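Local coordinates for transferrin binding protein B (Actinobacillus suis, PDB 3PQU), which probably serves as an outer-membrane surface lipoprotein receptor that binds host transferrin so that the bacterium can acquire its iron, at residues H213-K218 with K225-S230; G309-N314 with A320-K325. All coordinates share one frame; numbering follows the deposited sequence.

Interaction 1: H213-K218 with K225-S230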
# COMPACT_ATOMS: atom_id res chain seq x y z
N HIS A 213 18.37 7.21 26.82
CA HIS A 213 17.67 7.38 28.09
C HIS A 213 16.17 7.38 27.84
O HIS A 213 15.69 8.22 27.09
CB HIS A 213 18.08 8.68 28.76
CG HIS A 213 19.54 8.75 29.09
ND1 HIS A 213 20.14 7.90 30.00
CD2 HIS A 213 20.52 9.55 28.62
CE1 HIS A 213 21.42 8.18 30.08
NE2 HIS A 213 21.68 9.19 29.26
N LYS A 214 15.46 6.46 28.48
CA LYS A 214 14.02 6.30 28.27
C LYS A 214 13.25 7.49 28.82
O LYS A 214 13.69 8.14 29.76
CB LYS A 214 13.52 5.02 28.96
CG LYS A 214 14.37 3.79 28.68
CD LYS A 214 13.99 2.62 29.59
CE LYS A 214 12.73 1.91 29.12
NZ LYS A 214 13.04 0.81 28.15
N VAL A 215 12.10 7.79 28.22
CA VAL A 215 11.22 8.84 28.74
C VAL A 215 10.85 8.55 30.19
O VAL A 215 10.56 7.40 30.56
CB VAL A 215 9.94 8.96 27.91
CG1 VAL A 215 8.95 9.88 28.61
CG2 VAL A 215 10.28 9.50 26.50
N GLY A 216 10.89 9.57 31.03
CA GLY A 216 10.53 9.41 32.43
C GLY A 216 11.72 9.36 33.36
O GLY A 216 11.61 9.69 34.54
N GLU A 217 12.87 8.95 32.84
CA GLU A 217 14.07 8.90 33.66
C GLU A 217 14.47 10.30 34.13
O GLU A 217 14.12 11.30 33.51
CB GLU A 217 15.23 8.25 32.88
CG GLU A 217 16.53 8.20 33.67
CD GLU A 217 17.60 7.34 33.02
OE1 GLU A 217 17.45 6.99 31.83
OE2 GLU A 217 18.59 7.02 33.71
N LYS A 218 15.19 10.35 35.24
CA LYS A 218 15.75 11.58 35.75
C LYS A 218 17.27 11.47 35.79
O LYS A 218 17.81 10.52 36.34
CB LYS A 218 15.25 11.86 37.17
CG LYS A 218 13.76 12.11 37.28
CD LYS A 218 13.48 13.24 38.25
CE LYS A 218 14.12 14.54 37.78
NZ LYS A 218 13.78 15.71 38.63
N LYS A 225 12.20 13.93 28.58
CA LYS A 225 10.88 14.17 28.00
C LYS A 225 10.65 13.37 26.72
O LYS A 225 9.50 13.10 26.36
CB LYS A 225 10.67 15.66 27.69
CG LYS A 225 11.02 16.61 28.85
CD LYS A 225 9.89 16.73 29.85
CE LYS A 225 10.27 17.63 31.03
NZ LYS A 225 10.43 19.07 30.66
N GLY A 226 11.72 13.02 26.02
CA GLY A 226 11.57 12.36 24.73
C GLY A 226 12.84 11.68 24.22
O GLY A 226 13.96 11.98 24.66
N VAL A 227 12.65 10.76 23.27
CA VAL A 227 13.76 10.05 22.64
C VAL A 227 13.93 10.44 21.16
O VAL A 227 12.95 10.50 20.40
CB VAL A 227 13.57 8.51 22.75
CG1 VAL A 227 14.68 7.78 21.98
CG2 VAL A 227 13.57 8.06 24.22
N ALA A 228 15.17 10.71 20.76
CA ALA A 228 15.52 10.96 19.36
C ALA A 228 14.49 11.82 18.63
O ALA A 228 14.20 12.93 19.04
CB ALA A 228 15.73 9.63 18.60
N HIS A 229 13.98 11.30 17.52
CA HIS A 229 13.03 12.04 16.69
C HIS A 229 11.65 11.40 16.78
O HIS A 229 11.40 10.32 16.22
CB HIS A 229 13.52 12.11 15.24
CG HIS A 229 14.92 12.61 15.11
ND1 HIS A 229 16.01 11.77 15.05
CD2 HIS A 229 15.42 13.87 15.05
CE1 HIS A 229 17.12 12.49 14.97
NE2 HIS A 229 16.79 13.77 14.97
N SER A 230 10.75 12.08 17.48
CA SER A 230 9.45 11.50 17.77
C SER A 230 8.36 12.16 16.92
O SER A 230 8.47 13.32 16.51
CB SER A 230 9.12 11.63 19.27
OG SER A 230 9.07 12.99 19.65
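V215 and G226 bring the two backbones closest, their CA atoms 5.3 Å apart, and no hydrogen bond joins segment 213-218 to segment 225-230. V215 is the second residue of a type II beta turn from K214 to E217. The turn is closed by the bond from E217 N to K214 O, 3.3 Å long. G216 takes the third position with a positive phi of 103°, as is usual for glycine in this turn. V215 makes its closest contacts through CG2. CG1 lies anti to the backbone N (chi1 170°), which leaves CG2 beside that N and directed at the chain of K225 and G226. V215 CG2 rests 3.6 Å from G226 CA and 3.7 Å from K225 O. V227 answers from the other segment, also with its CG2. This methyl lies 3.6 Å from H213 O and 4.3 Å from V215 CG2. The link is therefore loose apolar packing of methyls on backbone. Away from segment 225-230, H213 ND1 gives a weak hydrogen bond of 3.4 Å to E217 OE1. N210 ND2 bonds to both H213 O and G226 O, so it ties the two segments together from outside. Q258 holds K225 N and G226 O. The contact lies at the surface, in the long excursion between strand 170-183 and strand 229-236 of the N-lobe barrel. Segment 213-218 runs into the short strand 218-219, and segment 225-230 leads from strand 222-223 into strand 229-236.

Interaction 2: G309-N314 with A320-K325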
# COMPACT_ATOMS: atom_id res chain seq x y z
N GLY A 309 4.88 7.23 6.14
CA GLY A 309 4.94 8.04 4.93
C GLY A 309 6.26 8.76 4.79
O GLY A 309 7.22 8.46 5.50
N LYS A 310 6.29 9.69 3.84
CA LYS A 310 7.51 10.42 3.54
C LYS A 310 7.18 11.81 2.98
O LYS A 310 6.07 12.05 2.53
CB LYS A 310 8.38 9.61 2.56
CG LYS A 310 7.81 9.42 1.13
CD LYS A 310 7.86 10.72 0.33
CE LYS A 310 7.73 10.48 -1.16
NZ LYS A 310 6.41 9.89 -1.54
N PHE A 311 8.15 12.72 3.04
CA PHE A 311 8.02 13.96 2.29
C PHE A 311 9.36 14.44 1.77
O PHE A 311 10.41 14.01 2.25
CB PHE A 311 7.27 15.04 3.10
CG PHE A 311 8.00 15.53 4.33
CD1 PHE A 311 8.94 16.55 4.24
CD2 PHE A 311 7.72 14.99 5.59
CE1 PHE A 311 9.59 17.02 5.40
CE2 PHE A 311 8.35 15.46 6.74
CZ PHE A 311 9.28 16.47 6.63
N PHE A 312 9.31 15.32 0.77
CA PHE A 312 10.48 15.85 0.09
C PHE A 312 10.31 17.37 0.01
O PHE A 312 9.32 17.85 -0.54
CB PHE A 312 10.58 15.19 -1.30
CG PHE A 312 11.83 15.53 -2.07
CD1 PHE A 312 13.07 15.62 -1.44
CD2 PHE A 312 11.77 15.72 -3.46
CE1 PHE A 312 14.23 15.91 -2.17
CE2 PHE A 312 12.93 15.98 -4.20
CZ PHE A 312 14.16 16.08 -3.55
N THR A 313 11.26 18.13 0.57
CA THR A 313 11.04 19.57 0.70
C THR A 313 11.05 20.26 -0.66
O THR A 313 11.59 19.72 -1.63
CB THR A 313 11.99 20.26 1.72
OG1 THR A 313 13.35 20.10 1.32
CG2 THR A 313 11.78 19.71 3.15
N ASN A 314 10.42 21.42 -0.73
CA ASN A 314 10.23 22.11 -2.01
C ASN A 314 11.54 22.59 -2.60
O ASN A 314 11.67 22.67 -3.81
CB ASN A 314 9.23 23.27 -1.88
CG ASN A 314 7.86 22.82 -1.40
OD1 ASN A 314 7.45 21.69 -1.68
ND2 ASN A 314 7.16 23.69 -0.66
N ALA A 320 12.46 13.04 4.18
CA ALA A 320 12.06 12.60 5.52
C ALA A 320 11.07 11.44 5.44
O ALA A 320 10.29 11.36 4.49
CB ALA A 320 11.43 13.74 6.30
N VAL A 321 11.12 10.54 6.43
CA VAL A 321 10.13 9.47 6.55
C VAL A 321 9.58 9.50 7.99
O VAL A 321 10.15 10.14 8.86
CB VAL A 321 10.74 8.09 6.23
CG1 VAL A 321 11.31 8.07 4.82
CG2 VAL A 321 11.81 7.70 7.27
N PHE A 322 8.46 8.82 8.23
CA PHE A 322 7.86 8.76 9.55
C PHE A 322 7.00 7.50 9.64
O PHE A 322 6.60 6.94 8.62
CB PHE A 322 7.02 10.02 9.86
CG PHE A 322 6.00 10.36 8.78
CD1 PHE A 322 4.71 9.80 8.80
CD2 PHE A 322 6.32 11.25 7.76
CE1 PHE A 322 3.79 10.11 7.82
CE2 PHE A 322 5.40 11.57 6.76
CZ PHE A 322 4.14 11.01 6.79
N ALA A 323 6.77 7.03 10.87
CA ALA A 323 6.02 5.81 11.12
C ALA A 323 5.46 5.92 12.52
O ALA A 323 6.12 6.44 13.40
CB ALA A 323 6.92 4.57 11.01
N ALA A 324 4.25 5.42 12.72
CA ALA A 324 3.61 5.56 14.02
C ALA A 324 2.51 4.50 14.19
O ALA A 324 2.00 3.96 13.21
CB ALA A 324 3.02 6.98 14.16
N LYS A 325 2.14 4.21 15.43
CA LYS A 325 1.07 3.26 15.67
C LYS A 325 0.08 3.81 16.67
O LYS A 325 0.43 4.66 17.47
CB LYS A 325 1.61 1.91 16.14
CG LYS A 325 2.20 1.89 17.51
CD LYS A 325 2.43 0.45 17.95
CE LYS A 325 3.31 0.40 19.20
NZ LYS A 325 3.67 -0.99 19.63
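F322 lays its ring on the backbone of G309, its hydrogen-bonded antiparallel partner. From CB, chi1 of 52° sets CG between the backbone N and the carbonyl carbon, and the ring swings across to the neighbouring strand. CG and CD2 lie by G309 O. CD1 and CE1 pass near G309 N, with CE1 at 3.5 Å from that N. CZ at the tip is 3.6 Å from G309 CA. That CA makes a CH-pi contact over the ring face, 3.9 Å from the centroid and 24° off the normal. CE2 touches G309 C and also nears F311 CD2, 4.3 Å away, where the two rings meet by their edges. G309 has no side chain, which lets the ring come so close to its backbone. The two strands, 306-312 and 318-326, form a beta hairpin in the N-lobe barrel, antiparallel with an angle of 159° between the segments. Four backbone hydrogen bonds join the two segments, two at each hydrogen-bonded pair. In the second pair, F311 N to A320 O measures 2.9 Å. On the same face the F311 ring takes a methyl instead: A320 CB sits 3.7 Å from its centroid in a CH-pi contact. L295 of strand 292-300 touches both rings. On the opposite face K310 CB meets V321 CG1 at 4.0 Å, while the bent K310 chain carries NZ away to a hydrogen bond with L37 O.

Both interactions reach the N-lobe barrel sheet, but only interaction 2 lies within it. Interaction 2 is buried and joins two neighbouring strands by regular backbone hydrogen bonds and aromatic rings. Interaction 1 lies at the surface, about 31 Å from the centre of the chain, and joins two mostly irregular segments by valine methyls alone; hydrogen bonds to N210, Q258 and the backbone of V224, all outside the segments, add the polar links. They hold different elements, yet strand 170-183 stands between strands 229-236 and 318-326, pairing with both. Its W176 touches H229 of segment 225-230 and F322 of interaction 2. The centres are 21 Å apart, and the nearest atoms, about 7 Å apart, do not touch.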